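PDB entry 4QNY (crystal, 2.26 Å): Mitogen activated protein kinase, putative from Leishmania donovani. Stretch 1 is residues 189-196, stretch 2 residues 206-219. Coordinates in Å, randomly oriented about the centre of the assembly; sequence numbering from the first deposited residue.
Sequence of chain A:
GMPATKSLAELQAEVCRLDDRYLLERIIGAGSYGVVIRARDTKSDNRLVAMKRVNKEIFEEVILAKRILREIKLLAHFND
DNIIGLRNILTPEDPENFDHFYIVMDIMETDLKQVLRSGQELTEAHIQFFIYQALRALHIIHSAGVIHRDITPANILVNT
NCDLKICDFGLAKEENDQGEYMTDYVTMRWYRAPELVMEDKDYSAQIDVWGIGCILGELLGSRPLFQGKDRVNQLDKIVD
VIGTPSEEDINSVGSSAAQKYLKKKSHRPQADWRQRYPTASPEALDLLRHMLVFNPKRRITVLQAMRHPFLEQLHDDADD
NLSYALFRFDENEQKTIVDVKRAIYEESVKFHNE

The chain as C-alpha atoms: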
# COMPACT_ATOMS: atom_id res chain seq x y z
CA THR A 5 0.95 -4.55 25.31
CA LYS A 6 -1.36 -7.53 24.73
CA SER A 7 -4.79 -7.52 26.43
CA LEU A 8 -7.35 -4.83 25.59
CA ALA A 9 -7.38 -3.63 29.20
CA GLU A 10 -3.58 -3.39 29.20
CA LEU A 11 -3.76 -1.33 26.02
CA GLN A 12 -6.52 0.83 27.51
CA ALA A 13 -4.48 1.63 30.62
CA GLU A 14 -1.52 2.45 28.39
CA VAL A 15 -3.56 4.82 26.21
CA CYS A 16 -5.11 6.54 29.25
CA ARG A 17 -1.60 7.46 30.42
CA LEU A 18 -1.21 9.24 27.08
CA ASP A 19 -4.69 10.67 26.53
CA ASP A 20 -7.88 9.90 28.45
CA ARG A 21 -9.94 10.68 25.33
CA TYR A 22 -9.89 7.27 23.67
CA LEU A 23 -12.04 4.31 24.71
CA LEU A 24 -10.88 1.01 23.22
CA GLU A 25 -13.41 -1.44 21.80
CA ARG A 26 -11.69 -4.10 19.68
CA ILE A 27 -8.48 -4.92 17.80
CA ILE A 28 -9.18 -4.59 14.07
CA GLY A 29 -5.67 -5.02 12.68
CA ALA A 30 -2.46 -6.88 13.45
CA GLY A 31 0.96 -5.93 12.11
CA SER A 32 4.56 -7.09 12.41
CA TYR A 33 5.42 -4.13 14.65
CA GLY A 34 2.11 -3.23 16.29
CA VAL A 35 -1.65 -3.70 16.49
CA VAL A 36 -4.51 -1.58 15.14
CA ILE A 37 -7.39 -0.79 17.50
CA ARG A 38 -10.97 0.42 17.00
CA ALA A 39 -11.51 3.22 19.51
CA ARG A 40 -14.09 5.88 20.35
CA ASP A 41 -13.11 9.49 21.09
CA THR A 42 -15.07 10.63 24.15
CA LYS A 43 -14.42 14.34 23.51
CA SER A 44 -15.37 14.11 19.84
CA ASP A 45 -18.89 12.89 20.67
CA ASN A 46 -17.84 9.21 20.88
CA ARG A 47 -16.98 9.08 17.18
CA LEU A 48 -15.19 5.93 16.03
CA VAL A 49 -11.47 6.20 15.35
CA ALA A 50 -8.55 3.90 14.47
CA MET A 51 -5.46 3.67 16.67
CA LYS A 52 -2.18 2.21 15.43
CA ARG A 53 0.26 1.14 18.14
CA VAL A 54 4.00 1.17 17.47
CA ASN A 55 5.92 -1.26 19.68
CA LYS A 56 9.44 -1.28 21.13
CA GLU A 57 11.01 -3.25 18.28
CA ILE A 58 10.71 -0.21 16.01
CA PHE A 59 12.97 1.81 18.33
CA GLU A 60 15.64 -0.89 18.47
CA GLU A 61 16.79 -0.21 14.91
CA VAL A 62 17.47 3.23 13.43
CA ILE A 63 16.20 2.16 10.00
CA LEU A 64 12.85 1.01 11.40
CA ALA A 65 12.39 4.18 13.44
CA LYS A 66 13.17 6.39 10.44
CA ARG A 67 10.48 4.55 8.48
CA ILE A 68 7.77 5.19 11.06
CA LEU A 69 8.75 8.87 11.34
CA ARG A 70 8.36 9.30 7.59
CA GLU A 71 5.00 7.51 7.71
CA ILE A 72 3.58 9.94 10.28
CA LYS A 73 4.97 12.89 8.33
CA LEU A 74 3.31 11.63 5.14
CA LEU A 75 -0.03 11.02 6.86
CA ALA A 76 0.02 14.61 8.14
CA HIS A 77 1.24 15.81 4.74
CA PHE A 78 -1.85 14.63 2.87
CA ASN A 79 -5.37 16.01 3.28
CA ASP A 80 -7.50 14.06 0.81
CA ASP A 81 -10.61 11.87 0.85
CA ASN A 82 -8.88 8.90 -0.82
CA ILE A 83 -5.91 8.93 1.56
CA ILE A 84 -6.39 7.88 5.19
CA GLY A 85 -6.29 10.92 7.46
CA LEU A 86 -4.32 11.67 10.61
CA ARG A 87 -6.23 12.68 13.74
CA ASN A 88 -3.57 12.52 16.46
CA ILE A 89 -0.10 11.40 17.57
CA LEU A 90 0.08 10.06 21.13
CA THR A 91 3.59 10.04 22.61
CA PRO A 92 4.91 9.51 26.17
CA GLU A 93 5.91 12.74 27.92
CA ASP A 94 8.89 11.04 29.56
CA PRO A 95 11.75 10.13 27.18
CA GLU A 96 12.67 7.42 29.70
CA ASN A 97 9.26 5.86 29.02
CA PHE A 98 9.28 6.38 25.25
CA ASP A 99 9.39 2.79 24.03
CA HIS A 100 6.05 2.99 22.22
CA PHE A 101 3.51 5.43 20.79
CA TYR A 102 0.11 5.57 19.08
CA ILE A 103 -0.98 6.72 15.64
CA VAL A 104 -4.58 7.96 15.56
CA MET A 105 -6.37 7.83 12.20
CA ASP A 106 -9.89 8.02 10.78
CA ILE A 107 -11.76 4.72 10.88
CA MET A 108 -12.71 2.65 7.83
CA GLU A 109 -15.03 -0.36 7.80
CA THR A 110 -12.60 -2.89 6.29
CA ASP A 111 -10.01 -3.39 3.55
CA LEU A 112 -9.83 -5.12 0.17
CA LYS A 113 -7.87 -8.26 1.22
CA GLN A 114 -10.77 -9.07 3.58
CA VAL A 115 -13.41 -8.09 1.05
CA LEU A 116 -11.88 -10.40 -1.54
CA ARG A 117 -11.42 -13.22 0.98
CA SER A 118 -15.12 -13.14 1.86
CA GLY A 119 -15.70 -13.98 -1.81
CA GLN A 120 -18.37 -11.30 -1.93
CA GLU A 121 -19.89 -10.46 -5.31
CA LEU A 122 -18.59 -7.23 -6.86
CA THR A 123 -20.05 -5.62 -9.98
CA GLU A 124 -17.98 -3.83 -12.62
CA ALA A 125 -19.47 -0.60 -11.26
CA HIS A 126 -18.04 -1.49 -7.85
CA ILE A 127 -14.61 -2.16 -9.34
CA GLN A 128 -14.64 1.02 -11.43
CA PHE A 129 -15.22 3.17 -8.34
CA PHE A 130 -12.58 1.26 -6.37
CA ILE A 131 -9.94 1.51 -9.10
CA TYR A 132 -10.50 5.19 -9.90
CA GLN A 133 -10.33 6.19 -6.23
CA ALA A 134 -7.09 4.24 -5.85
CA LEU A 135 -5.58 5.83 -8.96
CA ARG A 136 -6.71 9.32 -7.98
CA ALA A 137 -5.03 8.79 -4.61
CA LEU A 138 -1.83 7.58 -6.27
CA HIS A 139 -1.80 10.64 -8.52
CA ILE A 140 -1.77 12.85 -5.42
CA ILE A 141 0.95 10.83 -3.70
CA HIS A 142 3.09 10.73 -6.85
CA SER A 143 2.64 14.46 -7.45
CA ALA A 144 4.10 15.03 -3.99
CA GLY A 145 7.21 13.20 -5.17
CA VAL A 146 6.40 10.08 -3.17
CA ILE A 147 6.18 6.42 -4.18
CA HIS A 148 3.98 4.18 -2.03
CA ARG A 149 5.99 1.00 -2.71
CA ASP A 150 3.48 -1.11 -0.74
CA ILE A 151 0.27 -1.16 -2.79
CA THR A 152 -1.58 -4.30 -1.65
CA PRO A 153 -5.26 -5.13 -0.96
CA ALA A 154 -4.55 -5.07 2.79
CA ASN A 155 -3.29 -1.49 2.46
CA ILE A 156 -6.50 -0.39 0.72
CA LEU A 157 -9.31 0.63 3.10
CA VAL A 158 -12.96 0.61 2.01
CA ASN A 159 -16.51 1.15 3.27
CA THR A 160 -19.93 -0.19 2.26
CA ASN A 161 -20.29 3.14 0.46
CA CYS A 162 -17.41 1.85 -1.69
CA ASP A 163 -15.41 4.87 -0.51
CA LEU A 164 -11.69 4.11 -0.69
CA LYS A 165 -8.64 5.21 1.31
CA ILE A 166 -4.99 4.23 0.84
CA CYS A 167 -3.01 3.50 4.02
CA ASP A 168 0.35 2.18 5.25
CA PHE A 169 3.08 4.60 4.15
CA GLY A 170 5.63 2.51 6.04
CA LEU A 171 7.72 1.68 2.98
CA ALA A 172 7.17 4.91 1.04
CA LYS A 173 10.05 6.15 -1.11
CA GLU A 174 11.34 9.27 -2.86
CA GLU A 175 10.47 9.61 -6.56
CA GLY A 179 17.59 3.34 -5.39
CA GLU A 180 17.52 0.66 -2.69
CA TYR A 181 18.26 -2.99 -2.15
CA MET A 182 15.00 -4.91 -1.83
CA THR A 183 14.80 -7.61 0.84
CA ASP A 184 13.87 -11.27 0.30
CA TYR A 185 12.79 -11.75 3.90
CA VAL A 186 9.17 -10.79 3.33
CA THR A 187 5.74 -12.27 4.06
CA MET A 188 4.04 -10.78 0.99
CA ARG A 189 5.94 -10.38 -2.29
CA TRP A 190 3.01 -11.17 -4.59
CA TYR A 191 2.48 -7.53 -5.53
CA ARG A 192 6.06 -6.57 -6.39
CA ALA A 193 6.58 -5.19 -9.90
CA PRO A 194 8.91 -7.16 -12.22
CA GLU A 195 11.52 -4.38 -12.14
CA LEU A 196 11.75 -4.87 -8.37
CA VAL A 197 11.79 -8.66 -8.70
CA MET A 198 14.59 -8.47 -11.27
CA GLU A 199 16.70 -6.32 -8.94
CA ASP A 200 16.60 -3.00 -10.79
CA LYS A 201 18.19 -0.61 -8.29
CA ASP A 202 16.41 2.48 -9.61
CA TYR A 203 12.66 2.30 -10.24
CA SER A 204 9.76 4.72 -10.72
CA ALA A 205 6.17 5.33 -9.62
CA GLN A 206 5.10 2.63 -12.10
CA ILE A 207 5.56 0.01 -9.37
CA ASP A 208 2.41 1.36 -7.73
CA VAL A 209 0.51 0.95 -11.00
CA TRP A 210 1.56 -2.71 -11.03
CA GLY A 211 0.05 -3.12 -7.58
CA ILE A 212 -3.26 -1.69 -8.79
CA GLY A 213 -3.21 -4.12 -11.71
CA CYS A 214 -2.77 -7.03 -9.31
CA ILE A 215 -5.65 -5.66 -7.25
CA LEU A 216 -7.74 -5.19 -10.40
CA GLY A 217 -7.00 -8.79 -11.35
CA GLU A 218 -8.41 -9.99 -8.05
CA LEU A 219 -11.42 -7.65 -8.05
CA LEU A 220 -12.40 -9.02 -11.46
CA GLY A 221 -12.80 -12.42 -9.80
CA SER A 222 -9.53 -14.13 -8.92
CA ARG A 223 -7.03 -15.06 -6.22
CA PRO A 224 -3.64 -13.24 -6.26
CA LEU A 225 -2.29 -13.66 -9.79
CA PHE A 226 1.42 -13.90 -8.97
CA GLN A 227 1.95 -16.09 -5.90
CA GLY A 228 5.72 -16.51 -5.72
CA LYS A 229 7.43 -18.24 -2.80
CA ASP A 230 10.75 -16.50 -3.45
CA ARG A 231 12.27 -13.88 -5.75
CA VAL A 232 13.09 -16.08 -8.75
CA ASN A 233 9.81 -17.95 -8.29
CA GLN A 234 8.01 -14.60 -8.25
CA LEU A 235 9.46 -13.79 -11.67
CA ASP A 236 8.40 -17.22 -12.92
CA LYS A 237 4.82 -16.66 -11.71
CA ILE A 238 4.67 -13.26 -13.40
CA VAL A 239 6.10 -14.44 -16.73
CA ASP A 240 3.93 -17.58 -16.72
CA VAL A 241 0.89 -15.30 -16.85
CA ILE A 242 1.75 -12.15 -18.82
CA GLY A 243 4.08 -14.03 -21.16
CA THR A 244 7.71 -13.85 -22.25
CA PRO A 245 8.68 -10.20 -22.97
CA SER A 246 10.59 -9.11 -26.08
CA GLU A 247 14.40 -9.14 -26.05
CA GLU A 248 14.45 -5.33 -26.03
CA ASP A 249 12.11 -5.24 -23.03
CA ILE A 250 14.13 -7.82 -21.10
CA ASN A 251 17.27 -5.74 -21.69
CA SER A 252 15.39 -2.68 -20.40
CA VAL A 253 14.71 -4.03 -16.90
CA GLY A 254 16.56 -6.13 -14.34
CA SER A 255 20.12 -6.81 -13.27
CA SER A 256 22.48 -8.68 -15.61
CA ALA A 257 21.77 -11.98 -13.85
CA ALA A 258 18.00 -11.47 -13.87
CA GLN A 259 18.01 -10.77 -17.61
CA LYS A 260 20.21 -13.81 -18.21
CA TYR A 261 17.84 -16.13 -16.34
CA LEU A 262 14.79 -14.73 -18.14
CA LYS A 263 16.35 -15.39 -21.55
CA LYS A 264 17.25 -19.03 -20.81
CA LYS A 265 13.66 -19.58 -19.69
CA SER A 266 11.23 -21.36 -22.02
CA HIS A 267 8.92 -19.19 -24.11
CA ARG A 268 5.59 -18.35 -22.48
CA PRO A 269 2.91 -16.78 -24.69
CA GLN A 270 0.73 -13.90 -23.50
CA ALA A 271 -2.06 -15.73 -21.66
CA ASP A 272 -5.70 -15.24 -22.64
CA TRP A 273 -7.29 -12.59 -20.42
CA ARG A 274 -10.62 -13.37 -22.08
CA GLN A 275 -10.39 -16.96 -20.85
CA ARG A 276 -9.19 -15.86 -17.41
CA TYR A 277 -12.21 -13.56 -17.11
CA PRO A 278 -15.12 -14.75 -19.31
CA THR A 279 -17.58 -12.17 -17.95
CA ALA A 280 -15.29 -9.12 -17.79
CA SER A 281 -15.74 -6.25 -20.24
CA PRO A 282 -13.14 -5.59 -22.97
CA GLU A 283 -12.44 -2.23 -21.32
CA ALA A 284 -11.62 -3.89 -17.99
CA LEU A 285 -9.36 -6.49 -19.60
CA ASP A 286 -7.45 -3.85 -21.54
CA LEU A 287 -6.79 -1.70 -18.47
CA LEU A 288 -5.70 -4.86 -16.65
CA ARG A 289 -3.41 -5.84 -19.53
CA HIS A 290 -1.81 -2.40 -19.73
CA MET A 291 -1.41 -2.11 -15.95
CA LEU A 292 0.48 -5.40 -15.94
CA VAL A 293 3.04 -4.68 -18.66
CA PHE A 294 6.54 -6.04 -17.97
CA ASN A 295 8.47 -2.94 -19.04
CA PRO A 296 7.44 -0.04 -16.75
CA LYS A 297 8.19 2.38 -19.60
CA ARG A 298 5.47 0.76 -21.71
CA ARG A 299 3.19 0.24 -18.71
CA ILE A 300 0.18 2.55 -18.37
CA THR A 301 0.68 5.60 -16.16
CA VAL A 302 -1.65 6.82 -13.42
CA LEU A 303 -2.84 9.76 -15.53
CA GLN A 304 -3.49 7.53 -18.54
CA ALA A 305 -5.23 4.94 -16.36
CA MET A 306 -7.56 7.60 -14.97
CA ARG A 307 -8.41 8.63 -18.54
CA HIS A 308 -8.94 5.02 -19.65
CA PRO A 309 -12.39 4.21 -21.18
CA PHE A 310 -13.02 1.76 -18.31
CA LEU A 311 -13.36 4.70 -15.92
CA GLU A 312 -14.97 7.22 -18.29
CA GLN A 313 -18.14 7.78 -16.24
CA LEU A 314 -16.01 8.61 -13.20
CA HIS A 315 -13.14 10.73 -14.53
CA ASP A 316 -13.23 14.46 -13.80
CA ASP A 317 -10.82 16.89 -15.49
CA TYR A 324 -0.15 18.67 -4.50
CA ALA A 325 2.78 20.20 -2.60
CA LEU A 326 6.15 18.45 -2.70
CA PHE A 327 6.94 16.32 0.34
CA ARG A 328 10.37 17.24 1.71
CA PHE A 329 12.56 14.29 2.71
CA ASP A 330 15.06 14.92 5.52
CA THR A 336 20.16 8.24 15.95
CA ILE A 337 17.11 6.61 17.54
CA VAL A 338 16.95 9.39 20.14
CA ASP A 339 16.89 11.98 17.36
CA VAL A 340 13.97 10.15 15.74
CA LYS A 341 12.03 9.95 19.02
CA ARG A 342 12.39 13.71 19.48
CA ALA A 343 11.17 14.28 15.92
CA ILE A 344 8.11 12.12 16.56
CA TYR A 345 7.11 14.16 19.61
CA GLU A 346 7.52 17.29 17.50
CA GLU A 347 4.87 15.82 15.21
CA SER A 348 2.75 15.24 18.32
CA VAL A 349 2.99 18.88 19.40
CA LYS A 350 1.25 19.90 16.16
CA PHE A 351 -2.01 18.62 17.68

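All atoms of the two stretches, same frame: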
# COMPACT_ATOMS: atom_id res chain seq x y z
N ARG A 189 5.19 -10.90 -1.14
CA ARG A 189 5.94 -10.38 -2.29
C ARG A 189 5.11 -10.46 -3.57
O ARG A 189 5.60 -10.13 -4.65
CB ARG A 189 7.24 -11.16 -2.47
CG ARG A 189 7.05 -12.54 -3.09
CD ARG A 189 8.37 -13.25 -3.32
NE ARG A 189 8.96 -13.75 -2.08
CZ ARG A 189 10.16 -13.41 -1.62
NH1 ARG A 189 10.91 -12.57 -2.31
NH2 ARG A 189 10.60 -13.92 -0.48
N TRP A 190 3.86 -10.88 -3.44
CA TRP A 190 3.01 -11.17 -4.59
C TRP A 190 2.63 -9.94 -5.41
O TRP A 190 2.08 -10.07 -6.50
CB TRP A 190 1.74 -11.89 -4.12
CG TRP A 190 2.00 -13.21 -3.47
CD1 TRP A 190 3.17 -13.91 -3.46
CD2 TRP A 190 1.06 -14.00 -2.73
NE1 TRP A 190 3.02 -15.08 -2.76
CE2 TRP A 190 1.73 -15.16 -2.31
CE3 TRP A 190 -0.29 -13.84 -2.39
CZ2 TRP A 190 1.10 -16.15 -1.56
CZ3 TRP A 190 -0.91 -14.82 -1.65
CH2 TRP A 190 -0.22 -15.97 -1.24
N TYR A 191 2.91 -8.76 -4.88
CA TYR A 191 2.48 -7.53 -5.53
C TYR A 191 3.66 -6.66 -5.96
O TYR A 191 3.50 -5.49 -6.30
CB TYR A 191 1.55 -6.75 -4.60
CG TYR A 191 0.34 -7.56 -4.19
CD1 TYR A 191 -0.80 -7.57 -4.98
CD2 TYR A 191 0.36 -8.35 -3.05
CE1 TYR A 191 -1.91 -8.32 -4.62
CE2 TYR A 191 -0.74 -9.11 -2.69
CZ TYR A 191 -1.87 -9.09 -3.48
OH TYR A 191 -2.97 -9.84 -3.12
N ARG A 192 4.85 -7.26 -5.95
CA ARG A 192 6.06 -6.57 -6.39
C ARG A 192 6.17 -6.55 -7.91
O ARG A 192 6.05 -7.59 -8.57
CB ARG A 192 7.29 -7.23 -5.78
CG ARG A 192 7.41 -7.04 -4.28
CD ARG A 192 8.60 -7.79 -3.71
NE ARG A 192 9.04 -7.22 -2.44
CZ ARG A 192 10.06 -7.68 -1.72
NH1 ARG A 192 10.75 -8.73 -2.15
NH2 ARG A 192 10.39 -7.09 -0.58
N ALA A 193 6.39 -5.36 -8.46
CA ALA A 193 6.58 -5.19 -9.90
C ALA A 193 7.80 -5.95 -10.38
O ALA A 193 8.75 -6.16 -9.62
CB ALA A 193 6.70 -3.70 -10.23
N PRO A 194 7.80 -6.38 -11.66
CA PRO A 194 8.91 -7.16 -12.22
C PRO A 194 10.26 -6.45 -12.15
O PRO A 194 11.28 -7.12 -12.01
CB PRO A 194 8.49 -7.37 -13.68
CG PRO A 194 7.43 -6.35 -13.95
CD PRO A 194 6.72 -6.19 -12.65
N GLU A 195 10.27 -5.12 -12.23
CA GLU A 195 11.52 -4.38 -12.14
C GLU A 195 12.13 -4.51 -10.75
O GLU A 195 13.35 -4.52 -10.60
CB GLU A 195 11.32 -2.91 -12.50
CG GLU A 195 10.22 -2.20 -11.72
CD GLU A 195 8.88 -2.23 -12.44
OE1 GLU A 195 8.17 -1.20 -12.39
OE2 GLU A 195 8.55 -3.27 -13.04
N LEU A 196 11.28 -4.62 -9.73
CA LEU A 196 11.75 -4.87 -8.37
C LEU A 196 12.27 -6.29 -8.25
O LEU A 196 13.37 -6.53 -7.75
CB LEU A 196 10.63 -4.63 -7.35
CG LEU A 196 10.12 -3.20 -7.18
CD1 LEU A 196 9.02 -3.15 -6.13
CD2 LEU A 196 11.27 -2.28 -6.81
N GLN A 206 5.83 3.65 -11.35
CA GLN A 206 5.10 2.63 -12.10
C GLN A 206 4.92 1.34 -11.29
O GLN A 206 4.09 0.50 -11.65
CB GLN A 206 5.82 2.33 -13.41
CG GLN A 206 5.72 3.44 -14.45
CD GLN A 206 4.29 3.72 -14.86
OE1 GLN A 206 3.62 4.58 -14.29
NE2 GLN A 206 3.81 2.99 -15.86
N ILE A 207 5.69 1.19 -10.22
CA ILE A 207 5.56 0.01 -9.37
C ILE A 207 4.25 0.03 -8.59
O ILE A 207 3.75 -1.01 -8.17
CB ILE A 207 6.75 -0.13 -8.39
CG1 ILE A 207 6.73 1.00 -7.36
CG2 ILE A 207 8.07 -0.17 -9.14
CD1 ILE A 207 7.66 0.77 -6.18
N ASP A 208 3.70 1.22 -8.40
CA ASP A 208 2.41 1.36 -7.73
C ASP A 208 1.28 1.02 -8.68
O ASP A 208 0.23 0.52 -8.26
CB ASP A 208 2.23 2.78 -7.19
CG ASP A 208 3.11 3.06 -5.98
OD1 ASP A 208 3.49 2.09 -5.28
OD2 ASP A 208 3.43 4.24 -5.73
N VAL A 209 1.49 1.28 -9.97
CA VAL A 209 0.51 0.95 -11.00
C VAL A 209 0.39 -0.57 -11.12
O VAL A 209 -0.70 -1.10 -11.31
CB VAL A 209 0.89 1.56 -12.37
CG1 VAL A 209 -0.12 1.16 -13.43
CG2 VAL A 209 1.00 3.07 -12.26
N TRP A 210 1.53 -1.25 -11.00
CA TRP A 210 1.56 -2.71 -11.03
C TRP A 210 0.72 -3.29 -9.91
O TRP A 210 -0.01 -4.27 -10.11
CB TRP A 210 3.01 -3.21 -10.93
CG TRP A 210 3.12 -4.70 -10.95
CD1 TRP A 210 3.12 -5.55 -9.88
CD2 TRP A 210 3.26 -5.53 -12.12
NE1 TRP A 210 3.24 -6.85 -10.30
CE2 TRP A 210 3.33 -6.87 -11.67
CE3 TRP A 210 3.32 -5.28 -13.49
CZ2 TRP A 210 3.46 -7.94 -12.54
CZ3 TRP A 210 3.46 -6.35 -14.36
CH2 TRP A 210 3.52 -7.66 -13.88
N GLY A 211 0.82 -2.69 -8.73
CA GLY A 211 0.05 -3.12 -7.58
C GLY A 211 -1.45 -2.98 -7.79
O GLY A 211 -2.22 -3.82 -7.35
N ILE A 212 -1.85 -1.91 -8.48
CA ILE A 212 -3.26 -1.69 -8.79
C ILE A 212 -3.75 -2.73 -9.79
O ILE A 212 -4.89 -3.21 -9.69
CB ILE A 212 -3.49 -0.27 -9.36
CG1 ILE A 212 -3.13 0.78 -8.31
CG2 ILE A 212 -4.93 -0.09 -9.81
CD1 ILE A 212 -3.98 0.71 -7.06
N GLY A 213 -2.90 -3.09 -10.74
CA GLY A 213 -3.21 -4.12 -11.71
C GLY A 213 -3.46 -5.46 -11.04
O GLY A 213 -4.40 -6.17 -11.38
N CYS A 214 -2.60 -5.80 -10.08
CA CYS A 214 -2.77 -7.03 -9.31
C CYS A 214 -4.09 -7.00 -8.55
O CYS A 214 -4.81 -8.00 -8.50
CB CYS A 214 -1.61 -7.21 -8.33
SG CYS A 214 0.01 -7.38 -9.10
N ILE A 215 -4.41 -5.85 -7.97
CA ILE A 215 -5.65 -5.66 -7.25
C ILE A 215 -6.85 -5.73 -8.20
O ILE A 215 -7.87 -6.34 -7.88
CB ILE A 215 -5.67 -4.31 -6.50
CG1 ILE A 215 -4.63 -4.32 -5.37
CG2 ILE A 215 -7.05 -4.01 -5.94
CD1 ILE A 215 -4.43 -2.98 -4.70
N LEU A 216 -6.70 -5.13 -9.38
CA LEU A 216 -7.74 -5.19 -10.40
C LEU A 216 -7.99 -6.63 -10.85
O LEU A 216 -9.13 -7.03 -11.07
CB LEU A 216 -7.37 -4.32 -11.61
CG LEU A 216 -8.29 -4.39 -12.83
CD1 LEU A 216 -9.72 -4.02 -12.45
CD2 LEU A 216 -7.79 -3.49 -13.94
N GLY A 217 -6.91 -7.40 -10.95
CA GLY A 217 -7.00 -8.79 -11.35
C GLY A 217 -7.80 -9.63 -10.37
O GLY A 217 -8.49 -10.57 -10.75
N GLU A 218 -7.70 -9.27 -9.09
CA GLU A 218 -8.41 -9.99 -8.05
C GLU A 218 -9.86 -9.52 -7.93
O GLU A 218 -10.76 -10.32 -7.68
CB GLU A 218 -7.70 -9.84 -6.70
CG GLU A 218 -6.32 -10.47 -6.67
CD GLU A 218 -5.65 -10.33 -5.32
OE1 GLU A 218 -6.32 -10.57 -4.29
OE2 GLU A 218 -4.45 -9.99 -5.28
N LEU A 219 -10.08 -8.22 -8.10
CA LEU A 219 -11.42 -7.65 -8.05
C LEU A 219 -12.30 -8.19 -9.17
O LEU A 219 -13.51 -8.36 -9.00
CB LEU A 219 -11.35 -6.12 -8.14
CG LEU A 219 -10.82 -5.38 -6.91
CD1 LEU A 219 -10.57 -3.91 -7.23
CD2 LEU A 219 -11.79 -5.51 -5.74
O HOH W 1 3.78 -9.17 -8.80
O HOH W 2 5.23 -3.00 -7.02

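What forms the apolar centre of the contact? It is the indole of W210, whose CA-to-CB bond points toward the loop and whose t rotamer (chi1 180°) lays one ring face under A193 and P194. P194 CD sits 3.4 Å from the centroid of the six-membered ring of W210, almost on its normal, and A193 CA lies over the five-membered ring; both are CH-pi contacts. A small alanine and a compact proline ring, its CD directly over the indole face, suit this place, and A193 CB reaches W210 CG at 3.8 Å. The two stretches bury 505 Å² between them, about half of it at Y191, W210 and I207.

How does the packing continue toward the start of the helix? I207, one turn before W210, carries it on. Its CG2 lies 3.9 Å from A193 CB, and its CD1 meets L196 CD1 at 4.1 Å. E195 bends inward, bringing OE1 to 3.4 Å from I207 CG2, while its carboxylate is hydrogen-bonded elsewhere in the structure.

What happens to the polar backbone of the turn from R189 to R192? Water bridges it to the helix. R192 O and W210 NE1 are 3.4 Å apart at a poor angle for a direct bond; instead, water 1 accepts from W210 NE1 and donates to W190 O and R192 O. Water 2 accepts from A193 N, at the N-cap position, and lies 3.1 Å from Y191 O and 2.7 Å from I207 O.

Where does the contact end in a direct polar link? Y191, in its m rotamer, extends its ring along the helix, edge-on to C214, with CD1 3.5 Å from C214 CB. Beyond the small cysteine, Y191 OH donates a hydrogen bond to E218 OE2 at 2.6 Å. The t chi2 of E218 helps carry its carboxylate there.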